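Prophenoloxidase b (Marsupenaeus japonicus, PDB 3WKY) is the zymogen of a hemolymph phenoloxidase, a type 3 copper enzyme of the tyrosinase kind that hydroxylates monophenols and oxidises o-diphenols. Local coordinates at the interface of chains A and B. Sequence-based numbering; all coordinates share one arbitrary frame. Chains: chain A/B, Prophenoloxidase b.

Contact 1 and contact 2 are two patches of one interface between copies of the same protein, their C-alpha centres about 19 Å apart. They share no residue, but on chain B they are close in sequence: contact 2 takes B:Leu409, the last residue of helix 391-409, and contact 1 takes B:Thr415 and B:Gln418 at helix 416-419. Chain A supplies separate pieces, its C-terminal end to contact 1 and the turn 514-516 to contact 2. Contact 1 is polar and directional, contact 2 loose and apolar. The whole interface is not an exact two-fold, so the copies need not contribute the same residues; the deposited assembly holds six.

Contact 1: the interface of chains A and B. Residues chain A 684-686; chain B 326, 415, 418.
The side-chain amide nitrogen NE2 of B:Gln418 is shared by two carbonyl oxygens, one from each chain. It donates across the interface to the backbone O of A:Leu684 at 3.0 Å, and within chain B to the amide oxygen OD1 of B:Asn326, also 3.0 Å from NE2. The two bonds differ in geometry. The A:Leu684 carbonyl receives the N-H in its own plane, although its oxygen is tilted 24° from the glutamine amide plane; B:Asn326 OD1 lies almost in that amide plane, but takes the N-H from above its own carbonyl plane.

The other end of the amide is fixed as well. The backbone N of B:Thr415 donates to OE1 of B:Gln418 at 3.0 Å, in the carbonyl plane and on a lone pair, while the backbone N of B:Gln418 returns a bond to B:Thr415 OG1 at 3.1 Å. This reciprocal pair is a capping box at the start of helix 416-419. With the chain extended beyond CG (chi2 179°), the amide reaches outward to chain A with its N and O ends assigned by their partners.

The methyl CG2 of A:Thr686 rests over the amide face, 3.9 Å from B:Gln418 CD, on the same side as A:Leu684 O. It points there because OG1 is anti to the backbone N (chi1 -175°). The ring edge of A:Phe685 passes alongside the stem, CD2 lying 4.1 Å from B:Gln418 CA. An alanine in place of B:Gln418 would probably leave A:Leu684 O and B:Asn326 OD1 without this donor and open a gap beneath the threonine methyl.

A disulfide between Cys682 and Cys687 closes the C-terminal segment containing these chain A residues. The site thus docks a cross-linked C-terminal turn against a helix start of the neighbouring copy, probably helping to hold the assembly together.

Contact 2: the interface of chains A and B. Residues chain A 514-516; chain B 409, 519, 521, 640.
Apolar packing between A:Val516 and B:Ala521 is the tightest part of this patch. The valine methyl CG2 meets the alanine methyl CB tip to tip at 3.9 Å, an ordinary van der Waals separation. The valine torsion explains which branch touches: CG1 is anti to the backbone N (chi1 173°), which places CG2 beside that nitrogen and turns it toward chain B. Each of the two residues has 35 Å² of surface hidden by the opposing chain. B:Ala521 belongs to the short helix 520-523, and its methyl is the part of that helix presented to the valine.

Looser contacts mix apolar and polar groups. The amide nitrogen ND2 of B:Asn519, just ahead of the same helix, stands 4.4 Å from A:Val516 CG2, flanking the valine without bonding to it. On the other side of the turn, the branch CD1 of B:Leu409 approaches the backbone O of A:Glu514, also at 4.4 Å. The leucine lies at the end of helix 391-409, with its branched tip facing the turn.

Polar groups supply proximity rather than bonding, since the N and O atoms of the two sides are too far apart to pair. The backbone O of A:Gly515 and the backbone O of B:Ser640 are 4.3 Å apart, and both are acceptors. The side chain of A:Glu514 leads away from B:Leu409 and along the B:Asn519 and B:Ala521 side, without its carboxylate coming within bonding distance of a polar group there. A:Gly515 has a positive phi of 83°, a conformation that glycine adopts readily and that makes the turn.

Helix 391-409 also carries Phe393 and the copper-site His397, though the structure alone does not show that this patch affects the copper site. The site fits a turn of chain A by shape against the end of helix 391-409, the start of helix 520-523 and the loop at B:Ser640, and probably contributes modest packing to the assembly.

Contact 1: the interface of chains A and B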
ATOM      1  N   LEU A 684       2.720  -4.888 -53.245  1.00 20.19           N
ATOM      2  CA  LEU A 684       3.519  -3.672 -53.087  1.00 19.23           C
ATOM      3  C   LEU A 684       5.010  -3.902 -53.354  1.00 28.31           C
ATOM      4  O   LEU A 684       5.857  -3.537 -52.532  1.00 22.19           O
ATOM      5  CB  LEU A 684       3.307  -3.091 -51.666  1.00 21.38           C
ATOM      6  CG  LEU A 684       1.851  -2.810 -51.287  1.00 25.26           C
ATOM      7  CD1 LEU A 684       1.724  -2.443 -49.804  1.00 18.47           C
ATOM      8  CD2 LEU A 684       1.261  -1.693 -52.151  1.00 24.90           C
ATOM      9  N   PHE A 685       5.318  -4.494 -54.511  1.00 25.88           N
ATOM     10  CA  PHE A 685       6.698  -4.764 -54.953  1.00 24.03           C
ATOM     11  C   PHE A 685       7.378  -5.927 -54.232  1.00 36.72           C
ATOM     12  O   PHE A 685       8.040  -6.742 -54.864  1.00 27.20           O
ATOM     13  CB  PHE A 685       7.586  -3.516 -54.898  1.00 25.03           C
ATOM     14  CG  PHE A 685       7.110  -2.389 -55.769  1.00 29.80           C
ATOM     15  CD1 PHE A 685       7.068  -2.535 -57.150  1.00 38.32           C
ATOM     16  CD2 PHE A 685       6.729  -1.174 -55.215  1.00 23.79           C
ATOM     17  CE1 PHE A 685       6.637  -1.493 -57.957  1.00 32.81           C
ATOM     18  CE2 PHE A 685       6.299  -0.127 -56.015  1.00 29.92           C
ATOM     19  CZ  PHE A 685       6.255  -0.287 -57.388  1.00 33.47           C
ATOM     20  N   THR A 686       7.220  -6.012 -52.915  1.00 24.93           N
ATOM     21  CA  THR A 686       7.848  -7.098 -52.169  1.00 22.55           C
ATOM     22  C   THR A 686       6.825  -7.689 -51.197  1.00 28.45           C
ATOM     23  O   THR A 686       5.939  -6.977 -50.731  1.00 24.89           O
ATOM     24  CB  THR A 686       9.124  -6.596 -51.421  1.00 27.70           C
ATOM     25  OG1 THR A 686       9.791  -7.695 -50.787  1.00 31.05           O
ATOM     26  CG2 THR A 686       8.769  -5.544 -50.370  1.00 28.81           C
TER
ATOM     27  N   ASN B 326       2.967  -5.859 -46.155  1.00 17.15           N
ATOM     28  CA  ASN B 326       3.461  -6.102 -47.524  1.00 21.02           C
ATOM     29  C   ASN B 326       2.751  -7.358 -48.059  1.00 18.34           C
ATOM     30  O   ASN B 326       3.397  -8.380 -48.290  1.00 23.93           O
ATOM     31  CB  ASN B 326       4.970  -6.412 -47.530  1.00 20.88           C
ATOM     32  CG  ASN B 326       5.863  -5.198 -47.243  1.00 18.00           C
ATOM     33  OD1 ASN B 326       5.506  -4.046 -47.493  1.00 22.56           O
ATOM     34  ND2 ASN B 326       7.066  -5.476 -46.744  1.00 19.21           N
ATOM     35  N   THR B 415      11.041  -0.224 -48.671  1.00 18.17           N
ATOM     36  CA  THR B 415      12.263  -0.326 -49.494  1.00 20.92           C
ATOM     37  C   THR B 415      12.410   0.906 -50.383  1.00 22.81           C
ATOM     38  O   THR B 415      11.455   1.670 -50.542  1.00 22.07           O
ATOM     39  CB  THR B 415      12.221  -1.577 -50.388  1.00 23.73           C
ATOM     40  OG1 THR B 415      11.168  -1.440 -51.352  1.00 23.06           O
ATOM     41  CG2 THR B 415      11.999  -2.832 -49.541  1.00 25.65           C
ATOM     42  N   GLN B 418       9.741   0.859 -52.879  1.00 19.88           N
ATOM     43  CA  GLN B 418       8.420   1.171 -52.341  1.00 18.96           C
ATOM     44  C   GLN B 418       8.210   2.666 -52.113  1.00 22.25           C
ATOM     45  O   GLN B 418       7.071   3.110 -51.934  1.00 24.74           O
ATOM     46  CB  GLN B 418       8.154   0.399 -51.027  1.00 16.24           C
ATOM     47  CG  GLN B 418       7.870  -1.085 -51.225  1.00 18.76           C
ATOM     48  CD  GLN B 418       7.653  -1.792 -49.902  1.00 19.12           C
ATOM     49  OE1 GLN B 418       8.439  -1.623 -48.974  1.00 18.25           O
ATOM     50  NE2 GLN B 418       6.598  -2.585 -49.816  1.00 19.43           N
TER

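Contact 2: the interface of chains A and B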
ATOM      1  N   GLU A 514      12.814   0.491 -29.751  1.00 19.26           N
ATOM      2  CA  GLU A 514      11.895   1.507 -30.245  1.00 22.18           C
ATOM      3  C   GLU A 514      12.194   1.868 -31.697  1.00 25.96           C
ATOM      4  O   GLU A 514      11.500   2.703 -32.287  1.00 24.21           O
ATOM      5  CB  GLU A 514      11.959   2.754 -29.359  1.00 21.22           C
ATOM      6  CG  GLU A 514      11.406   2.514 -27.942  1.00 26.96           C
ATOM      7  CD  GLU A 514      11.503   3.736 -27.044  1.00 37.70           C
ATOM      8  OE1 GLU A 514      11.967   4.800 -27.508  1.00 33.43           O
ATOM      9  OE2 GLU A 514      11.120   3.628 -25.863  1.00 41.89           O
ATOM     10  N   GLY A 515      13.230   1.248 -32.261  1.00 24.17           N
ATOM     11  CA  GLY A 515      13.627   1.529 -33.636  1.00 21.69           C
ATOM     12  C   GLY A 515      14.517   2.756 -33.757  1.00 23.77           C
ATOM     13  O   GLY A 515      14.735   3.288 -34.856  1.00 28.35           O
ATOM     14  N   VAL A 516      15.030   3.220 -32.624  1.00 24.04           N
ATOM     15  CA  VAL A 516      15.884   4.405 -32.600  1.00 20.49           C
ATOM     16  C   VAL A 516      17.347   3.968 -32.697  1.00 25.04           C
ATOM     17  O   VAL A 516      17.715   2.944 -32.124  1.00 21.38           O
ATOM     18  CB  VAL A 516      15.656   5.193 -31.296  1.00 27.52           C
ATOM     19  CG1 VAL A 516      16.650   6.341 -31.157  1.00 30.16           C
ATOM     20  CG2 VAL A 516      14.220   5.720 -31.241  1.00 29.65           C
TER
ATOM     21  N   LEU B 409       5.471  -1.281 -35.826  1.00 15.41           N
ATOM     22  CA  LEU B 409       6.915  -1.388 -35.613  1.00 17.61           C
ATOM     23  C   LEU B 409       7.493  -2.758 -35.993  1.00 19.99           C
ATOM     24  O   LEU B 409       8.703  -2.885 -36.232  1.00 18.03           O
ATOM     25  CB  LEU B 409       7.280  -1.025 -34.167  1.00 16.50           C
ATOM     26  CG  LEU B 409       7.165   0.456 -33.796  1.00 15.42           C
ATOM     27  CD1 LEU B 409       7.583   0.679 -32.341  1.00 30.19           C
ATOM     28  CD2 LEU B 409       7.983   1.348 -34.751  1.00 24.19           C
ATOM     29  N   ASN B 519      12.131  13.550 -33.229  1.00 19.52           N
ATOM     30  CA  ASN B 519      12.796  12.745 -34.248  1.00 24.03           C
ATOM     31  C   ASN B 519      11.778  11.976 -35.089  1.00 24.24           C
ATOM     32  O   ASN B 519      10.576  12.065 -34.829  1.00 19.23           O
ATOM     33  CB  ASN B 519      13.865  11.820 -33.641  1.00 19.06           C
ATOM     34  CG  ASN B 519      13.290  10.756 -32.703  1.00 25.36           C
ATOM     35  OD1 ASN B 519      12.074  10.569 -32.592  1.00 24.56           O
ATOM     36  ND2 ASN B 519      14.185  10.031 -32.034  1.00 26.80           N
ATOM     37  N   ALA B 521      11.099   8.754 -35.252  1.00 19.43           N
ATOM     38  CA  ALA B 521      10.354   7.760 -34.472  1.00 19.55           C
ATOM     39  C   ALA B 521       9.201   8.369 -33.664  1.00 17.35           C
ATOM     40  O   ALA B 521       8.109   7.789 -33.589  1.00 18.10           O
ATOM     41  CB  ALA B 521      11.304   6.982 -33.557  1.00 20.35           C
ATOM     42  N   SER B 640      11.953   3.788 -39.860  1.00 18.47           N
ATOM     43  CA  SER B 640      12.958   4.085 -40.884  1.00 19.08           C
ATOM     44  C   SER B 640      14.329   4.082 -40.242  1.00 24.19           C
ATOM     45  O   SER B 640      14.452   4.369 -39.056  1.00 19.12           O
ATOM     46  CB  SER B 640      12.726   5.473 -41.480  1.00 19.70           C
ATOM     47  OG  SER B 640      13.787   5.805 -42.381  1.00 20.11           O
TER